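Local coordinates for protein transcription termination factor NusA (Planctomyces limnophilus, PDB 4MTN) that probably takes part in both transcription termination and antitermination, binding the core RNA polymerase and nascent RNA, at residues 29-33 with 89-93. Residues are numbered along the deposited sequence; the frame is centred on the assembly and turned at random.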
loop_
_atom_site.group_PDB
_atom_site.type_symbol
_atom_site.label_atom_id
_atom_site.label_comp_id
_atom_site.label_asym_id
_atom_site.label_seq_id
_atom_site.Cartn_x
_atom_site.Cartn_y
_atom_site.Cartn_z
ATOM N N GLY A 29 29.333 -5.030 16.928
ATOM C CA GLY A 29 28.669 -5.203 18.206
ATOM C C GLY A 29 29.624 -5.053 19.374
ATOM O O GLY A 29 29.319 -4.373 20.354
ATOM N N VAL A 30 30.786 -5.691 19.267
ATOM C CA VAL A 30 31.805 -5.618 20.308
ATOM C C VAL A 30 32.325 -4.190 20.456
ATOM O O VAL A 30 32.577 -3.724 21.567
ATOM C CB VAL A 30 32.983 -6.572 20.012
ATOM C CG1 VAL A 30 34.072 -6.430 21.065
ATOM C CG2 VAL A 30 32.494 -8.010 19.946
ATOM N N GLU A 31 32.473 -3.498 19.330
ATOM C CA GLU A 31 32.899 -2.102 19.337
ATOM C C GLU A 31 31.922 -1.239 20.127
ATOM O O GLU A 31 32.330 -0.424 20.953
ATOM C CB GLU A 31 33.034 -1.568 17.908
ATOM C CG GLU A 31 34.273 -2.049 17.173
ATOM C CD GLU A 31 34.358 -1.511 15.758
ATOM O OE1 GLU A 31 33.388 -0.868 15.306
ATOM O OE2 GLU A 31 35.395 -1.729 15.097
ATOM N N GLN A 32 30.632 -1.432 19.875
ATOM C CA GLN A 32 29.596 -0.670 20.562
ATOM C C GLN A 32 29.550 -1.003 22.050
ATOM O O GLN A 32 29.138 -0.179 22.866
ATOM C CB GLN A 32 28.230 -0.923 19.920
ATOM C CG GLN A 32 28.102 -0.379 18.507
ATOM C CD GLN A 32 28.326 1.119 18.436
ATOM O OE1 GLN A 32 27.928 1.862 19.332
ATOM N NE2 GLN A 32 28.974 1.569 17.368
ATOM N N ALA A 33 29.975 -2.215 22.397
ATOM C CA ALA A 33 30.045 -2.628 23.794
ATOM C C ALA A 33 31.216 -1.945 24.492
ATOM O O ALA A 33 31.096 -1.499 25.634
ATOM C CB ALA A 33 30.166 -4.141 23.899
HETATM N N MSE A 89 26.626 -7.491 25.865
HETATM C CA MSE A 89 27.385 -7.383 24.626
HETATM C C MSE A 89 26.605 -7.974 23.457
HETATM O O MSE A 89 26.614 -7.429 22.354
HETATM C CB MSE A 89 28.738 -8.084 24.766
HETATM C CG MSE A 89 29.555 -8.130 23.488
HETATM SE SE MSE A 89 31.244 -9.068 23.733
HETATM C CE MSE A 89 30.552 -10.760 24.412
ATOM N N ILE A 90 25.929 -9.090 23.712
ATOM C CA ILE A 90 25.111 -9.747 22.699
ATOM C C ILE A 90 23.944 -8.850 22.295
ATOM O O ILE A 90 23.504 -8.867 21.145
ATOM C CB ILE A 90 24.571 -11.103 23.198
ATOM C CG1 ILE A 90 25.693 -11.919 23.845
ATOM C CG2 ILE A 90 23.932 -11.882 22.057
ATOM C CD1 ILE A 90 26.816 -12.276 22.895
ATOM N N GLN A 91 23.454 -8.063 23.247
ATOM C CA GLN A 91 22.388 -7.105 22.976
ATOM C C GLN A 91 22.871 -6.039 21.997
ATOM O O GLN A 91 22.099 -5.533 21.183
ATOM C CB GLN A 91 21.897 -6.458 24.273
ATOM C CG GLN A 91 20.733 -5.497 24.088
ATOM C CD GLN A 91 20.184 -4.985 25.405
ATOM O OE1 GLN A 91 20.556 -5.466 26.475
ATOM N NE2 GLN A 91 19.292 -4.004 25.332
ATOM N N LYS A 92 24.156 -5.706 22.080
ATOM C CA LYS A 92 24.770 -4.771 21.145
ATOM C C LYS A 92 25.002 -5.433 19.790
ATOM O O LYS A 92 24.864 -4.795 18.746
ATOM C CB LYS A 92 26.092 -4.240 21.703
ATOM C CG LYS A 92 25.937 -3.157 22.760
ATOM C CD LYS A 92 25.425 -1.863 22.150
ATOM C CE LYS A 92 25.385 -0.745 23.179
ATOM N NZ LYS A 92 24.968 0.552 22.576
ATOM N N ILE A 93 25.355 -6.715 19.814
ATOM C CA ILE A 93 25.587 -7.470 18.588
ATOM C C ILE A 93 24.279 -7.688 17.830
ATOM O O ILE A 93 24.222 -7.520 16.611
ATOM C CB ILE A 93 26.246 -8.833 18.877
ATOM C CG1 ILE A 93 27.613 -8.636 19.536
ATOM C CG2 ILE A 93 26.396 -9.636 17.597
ATOM C CD1 ILE A 93 28.341 -9.929 19.832
#
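K92 lies along one turn of helix 23-42, over the carbonyl of G29. This is helix-helix packing within the NusA N-terminal domain. The short helix axes come within 7.8 Å and cross steeply, with 128° between their N-to-C directions. No hydrogen bond crosses, so the contact rests on packing alone. K92 touches with its methylenes. Its CB sits 3.5 Å from G29 O, the carbonyl that accepts the helix bond from A33 N. CG lies beside the backbone N and the chain bends once, at chi2 (-70°), which carries CD to Q32. There CD meets Q32 CB at 3.7 Å, and CE runs on past Q32 O. With K92 cut back to an alanine, Q32 CB is likely to lose its contact with CD, and a gap to open beside the turn. G29 has no side chain, and I93 CG1 lies 3.8 Å from G29 CA. M89, a selenomethionine, closes the other end, with CG 4.1 Å from A33 CB. Helix 7-18 adjoins this end, with V12 on V30 and I11 on M89. The M89 chain stays extended to its selenium, which lies alongside V30, 4.1 Å from V30 CG2.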